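Local coordinates for haloacid dehalogenase/epoxide hydrolase family (Corynebacterium glutamicum ATCC 13032, PDB 2PR7), which is functionally uncharacterised but belongs to the haloacid dehalogenase-like hydrolases and probably catalyses a metal-dependent hydrolytic reaction, at residues D8-G11 with V12-T16; R21-R24 with N25-A28. All coordinates share one frame; numbering follows the deposited sequence.

Overall arrangement
From the N terminus, strand 4-7 forms the central strand of the five-stranded parallel sheet and ends at contact 1, where the loop 8-16 folds back on itself between Tyr9 and Asp14, beside the calcium ion. Contact 1 is therefore complete before helix 17-32 starts. Contact 2 follows within that helix, so the two stand in series and neither nest nor cross. Helix 17-32 then leads into strand 36-41, making both contacts part of one beta-alpha-beta unit. They meet in space as well: Val12 and Leu13 of the turn pack on Trp23 of the helix, and one bound 1,2-ethanediol touches both. Contact 2 also ties this unit to the C-terminal helix 120-131.

Contact 1: residues D8-G11 with V12-T16; sequences DYAG and VLDGT. With CA (calcium ion), chain C; EDO (1,2-ethanediol), chain D.
Asp14 reaches back over the turn to Tyr9, Ala10 and Gly11. Its CB packs 3.8 Å from CE2 of the Tyr9 ring. With chi1 at 65°, CG sits between the backbone N and the carbonyl carbon and faces the earlier residues, lying 3.8 Å from Ala10 CA. At the tip the two oxygens part company. OD1 takes the N-H of Gly11 (N to OD1 2.8 Å) on its syn side, with the donor 34° out of the carboxylate plane, while OD2 rests against Ala10 CA. A short acidic side chain suits this place because it can accept a backbone N-H within its own turn.

Tyr9 O ties the turn together by accepting two backbone N-H groups, Val12 N at 3.0 Å, above the carbonyl plane, and Leu13 N at 2.8 Å, in that plane. The first bond closes a type II beta turn with Ala10 and Gly11 at its corners; glycine suits the second corner, where phi is 85°. Leu13 CB meets Tyr9 CD1, and its CG packs against the buried Asp8 O, for which the model has no polar partner. Val12 CG2 touches Asp8 CB.

The same turn presents oxygen ligands to calcium: Asp8 OD2 binds at 2.2 Å and Ala10 O at 2.4 Å, with Asp99 and three waters completing the site. An aspartate after the first strand, a metal-binding carbonyl two residues on and a tight turn are consistent with the first sequence motif and the squiggle of the haloacid dehalogenase fold, with Ala10 where the phosphatase members of the superfamily carry a second aspartate.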
loop_
_atom_site.group_PDB
_atom_site.type_symbol
_atom_site.label_atom_id
_atom_site.label_comp_id
_atom_site.label_asym_id
_atom_site.label_seq_id
_atom_site.Cartn_x
_atom_site.Cartn_y
_atom_site.Cartn_z
ATOM N N ASP A 8 0.810 -2.394 -2.762
ATOM C CA ASP A 8 0.381 -3.510 -3.589
ATOM C C ASP A 8 0.524 -4.754 -2.779
ATOM O O ASP A 8 1.182 -4.763 -1.738
ATOM C CB ASP A 8 1.144 -3.621 -4.911
ATOM C CG ASP A 8 0.387 -4.469 -5.939
ATOM O OD1 ASP A 8 -0.738 -5.011 -5.652
ATOM O OD2 ASP A 8 0.864 -4.576 -7.021
ATOM N N TYR A 9 -0.144 -5.821 -3.203
ATOM C CA TYR A 9 0.042 -7.108 -2.583
ATOM C C TYR A 9 1.091 -7.924 -3.375
ATOM O O TYR A 9 2.211 -8.152 -2.888
ATOM C CB TYR A 9 -1.308 -7.865 -2.504
ATOM C CG TYR A 9 -1.163 -9.163 -1.843
ATOM C CD1 TYR A 9 -1.076 -9.238 -0.469
ATOM C CD2 TYR A 9 -1.046 -10.335 -2.594
ATOM C CE1 TYR A 9 -0.920 -10.438 0.155
ATOM C CE2 TYR A 9 -0.875 -11.555 -1.980
ATOM C CZ TYR A 9 -0.817 -11.604 -0.604
ATOM O OH TYR A 9 -0.677 -12.819 0.025
ATOM N N ALA A 10 0.768 -8.359 -4.617
ATOM C CA ALA A 10 1.641 -9.249 -5.348
ATOM C C ALA A 10 2.931 -8.526 -5.689
ATOM O O ALA A 10 2.898 -7.435 -6.221
ATOM C CB ALA A 10 0.936 -9.732 -6.649
ATOM N N GLY A 11 4.059 -9.131 -5.377
ATOM C CA GLY A 11 5.315 -8.456 -5.624
ATOM C C GLY A 11 5.796 -7.498 -4.549
ATOM O O GLY A 11 6.919 -6.945 -4.648
ATOM N N VAL A 12 4.979 -7.299 -3.515
ATOM C CA VAL A 12 5.361 -6.419 -2.434
ATOM C C VAL A 12 5.210 -7.138 -1.104
ATOM O O VAL A 12 6.174 -7.216 -0.329
ATOM C CB VAL A 12 4.540 -5.104 -2.472
ATOM C CG1 VAL A 12 4.898 -4.239 -1.248
ATOM C CG2 VAL A 12 4.723 -4.323 -3.836
ATOM N N LEU A 13 4.019 -7.683 -0.822
ATOM C CA LEU A 13 3.679 -8.245 0.494
ATOM C C LEU A 13 3.682 -9.751 0.489
ATOM O O LEU A 13 3.404 -10.401 1.508
ATOM C CB LEU A 13 2.274 -7.743 0.944
ATOM C CG LEU A 13 2.135 -6.223 1.144
ATOM C CD1 LEU A 13 0.650 -5.828 1.441
ATOM C CD2 LEU A 13 3.095 -5.711 2.265
ATOM N N ASP A 14 3.960 -10.378 -0.656
ATOM C CA ASP A 14 3.899 -11.827 -0.741
ATOM C C ASP A 14 5.235 -12.526 -1.007
ATOM O O ASP A 14 5.260 -13.607 -1.602
ATOM C CB ASP A 14 2.904 -12.234 -1.802
ATOM C CG ASP A 14 3.318 -11.827 -3.157
ATOM O OD1 ASP A 14 4.238 -10.995 -3.361
ATOM O OD2 ASP A 14 2.712 -12.393 -4.113
ATOM N N GLY A 15 6.325 -11.913 -0.546
ATOM C CA GLY A 15 7.674 -12.408 -0.732
ATOM C C GLY A 15 8.077 -13.471 0.254
ATOM O O GLY A 15 7.266 -14.236 0.759
ATOM N N THR A 16 9.364 -13.502 0.548
ATOM C CA THR A 16 9.888 -14.485 1.489
ATOM C C THR A 16 9.294 -14.244 2.883
ATOM O O THR A 16 8.757 -13.161 3.190
ATOM C CB THR A 16 11.399 -14.364 1.625
ATOM O OG1 THR A 16 11.759 -13.049 2.100
ATOM C CG2 THR A 16 12.086 -14.695 0.248
HETATM CA CA CA C . 2.462 -5.785 -7.966
HETATM C C1 EDO D . 1.656 -10.044 4.858
HETATM O O1 EDO D . 2.265 -11.199 5.442
HETATM C C2 EDO D . 2.671 -8.943 5.037
HETATM O O2 EDO D . 3.664 -9.112 4.014
HETATM O O HOH W 1 1.175 -7.018 -9.636
HETATM O O HOH W 2 3.328 -7.769 -9.599
HETATM O O HOH W 3 2.432 -3.914 -9.521
#

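Contact 2: residues R21-R24 with N25-A28; sequences RRWR and NLLA. With EDO (1,2-ethanediol), chain D.
Trp23, whose chi1 of -99° departs from the usual staggered value, and Leu26, whose CG lies opposite its backbone N (chi1 -179°), are brought side by side, pointing the same way. Leu26 CD2 lies obliquely against CE3 and CZ3 of Trp23 in an off-centre CH-pi contact, 4.2 Å from the centroid of the six-membered ring. Leu27 comes from another direction: its CG sits at the ring edge, near the ring plane, 4.0 Å from Trp23 CE3. Branched aliphatic residues three and four places on thus suit the indole, Leu26 leaning on its benzene end and Leu27 meeting its edge. The backbone supplies the frame, with Leu27 N bonding to Trp23 O at 2.8 Å as one of four i to i+4 bonds.

This is the amphipathic helix of the first beta-alpha-beta unit of a Rossmann-like fold. Its buried flank carries Trp23 and Leu26 onto helix 120-131, and the indole N-H bonds to Tyr117.

Arg22 lies at the border of that packing, on Phe120, and forms salt bridges with Asp121 and the C-terminal carboxylate of Phe137. Arg24 is on the exposed side; it extends from CG to NE and offers its guanidinium edge to a 1,2-ethanediol that probably comes from the crystallisation liquor: NE holds O1 at 3.0 Å, and NH2 adds a weak bond to the same oxygen at 3.2 Å. Asn25 uses its amide differently, ND2 donating to a water at 3.0 Å that in turn donates to Arg22 O.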
loop_
_atom_site.group_PDB
_atom_site.type_symbol
_atom_site.label_atom_id
_atom_site.label_comp_id
_atom_site.label_asym_id
_atom_site.label_seq_id
_atom_site.Cartn_x
_atom_site.Cartn_y
_atom_site.Cartn_z
ATOM N N ARG A 21 7.693 -10.794 7.408
ATOM C CA ARG A 21 7.877 -10.382 8.831
ATOM C C ARG A 21 8.236 -8.903 8.904
ATOM O O ARG A 21 7.742 -8.161 9.779
ATOM C CB ARG A 21 8.916 -11.244 9.560
ATOM C CG ARG A 21 8.487 -12.681 9.899
ATOM C CD ARG A 21 9.494 -13.413 10.793
ATOM N NE ARG A 21 10.836 -13.548 10.180
ATOM C CZ ARG A 21 11.241 -14.602 9.477
ATOM N NH1 ARG A 21 10.419 -15.610 9.209
ATOM N NH2 ARG A 21 12.472 -14.653 8.987
ATOM N N ARG A 22 9.169 -8.468 8.067
ATOM C CA ARG A 22 9.578 -7.063 8.007
ATOM C C ARG A 22 8.413 -6.120 7.653
ATOM O O ARG A 22 8.191 -5.112 8.294
ATOM C CB ARG A 22 10.826 -6.846 7.115
ATOM C CG ARG A 22 12.058 -7.489 7.629
ATOM C CD ARG A 22 13.192 -7.247 6.665
ATOM N NE ARG A 22 13.714 -5.877 6.733
ATOM C CZ ARG A 22 14.734 -5.456 5.991
ATOM N NH1 ARG A 22 15.288 -6.303 5.142
ATOM N NH2 ARG A 22 15.182 -4.203 6.074
ATOM N N TRP A 23 7.581 -6.535 6.736
ATOM C CA TRP A 23 6.419 -5.744 6.350
ATOM C C TRP A 23 5.408 -5.694 7.474
ATOM O O TRP A 23 4.842 -4.650 7.721
ATOM C CB TRP A 23 5.774 -6.393 5.148
ATOM C CG TRP A 23 6.177 -5.708 3.879
ATOM C CD1 TRP A 23 6.929 -6.215 2.874
ATOM C CD2 TRP A 23 5.880 -4.332 3.519
ATOM N NE1 TRP A 23 7.084 -5.256 1.882
ATOM C CE2 TRP A 23 6.442 -4.102 2.245
ATOM C CE3 TRP A 23 5.139 -3.317 4.134
ATOM C CZ2 TRP A 23 6.307 -2.878 1.558
ATOM C CZ3 TRP A 23 4.995 -2.103 3.463
ATOM C CH2 TRP A 23 5.612 -1.871 2.185
ATOM N N ARG A 24 5.224 -6.799 8.195
ATOM C CA ARG A 24 4.256 -6.815 9.280
ATOM C C ARG A 24 4.662 -5.873 10.395
ATOM O O ARG A 24 3.860 -5.141 10.944
ATOM C CB ARG A 24 4.030 -8.222 9.801
ATOM C CG ARG A 24 3.133 -9.012 8.867
ATOM C CD ARG A 24 2.883 -10.381 9.367
ATOM N NE ARG A 24 2.042 -11.117 8.413
ATOM C CZ ARG A 24 0.787 -11.505 8.640
ATOM N NH1 ARG A 24 0.196 -11.287 9.818
ATOM N NH2 ARG A 24 0.135 -12.155 7.685
ATOM N N ASN A 25 5.954 -5.807 10.672
ATOM C CA ASN A 25 6.457 -4.921 11.675
ATOM C C ASN A 25 6.339 -3.455 11.202
ATOM O O ASN A 25 5.980 -2.581 11.997
ATOM C CB ASN A 25 7.920 -5.310 12.016
ATOM C CG ASN A 25 8.498 -4.465 13.076
ATOM O OD1 ASN A 25 7.992 -4.438 14.201
ATOM N ND2 ASN A 25 9.572 -3.745 12.749
ATOM N N LEU A 26 6.641 -3.209 9.964
ATOM C CA LEU A 26 6.535 -1.873 9.425
ATOM C C LEU A 26 5.061 -1.384 9.451
ATOM O O LEU A 26 4.779 -0.294 9.928
ATOM C CB LEU A 26 7.081 -1.850 8.002
ATOM C CG LEU A 26 7.099 -0.544 7.244
ATOM C CD1 LEU A 26 7.938 0.487 8.013
ATOM C CD2 LEU A 26 7.643 -0.820 5.841
ATOM N N LEU A 27 4.133 -2.212 8.994
ATOM C CA LEU A 27 2.715 -1.856 8.981
ATOM C C LEU A 27 2.215 -1.661 10.386
ATOM O O LEU A 27 1.356 -0.778 10.607
ATOM C CB LEU A 27 1.876 -2.889 8.231
ATOM C CG LEU A 27 2.106 -2.987 6.699
ATOM C CD1 LEU A 27 1.483 -4.276 6.179
ATOM C CD2 LEU A 27 1.539 -1.749 6.004
ATOM N N ALA A 28 2.658 -2.468 11.334
ATOM C CA ALA A 28 2.247 -2.276 12.717
ATOM C C ALA A 28 2.737 -0.946 13.256
ATOM O O ALA A 28 1.993 -0.233 13.971
ATOM C CB ALA A 28 2.766 -3.334 13.574
HETATM C C1 EDO D . 1.656 -10.044 4.858
HETATM O O1 EDO D . 2.265 -11.199 5.442
HETATM C C2 EDO D . 2.671 -8.943 5.037
HETATM O O2 EDO D . 3.664 -9.112 4.014
HETATM O O HOH W 4 10.429 -4.294 9.911
#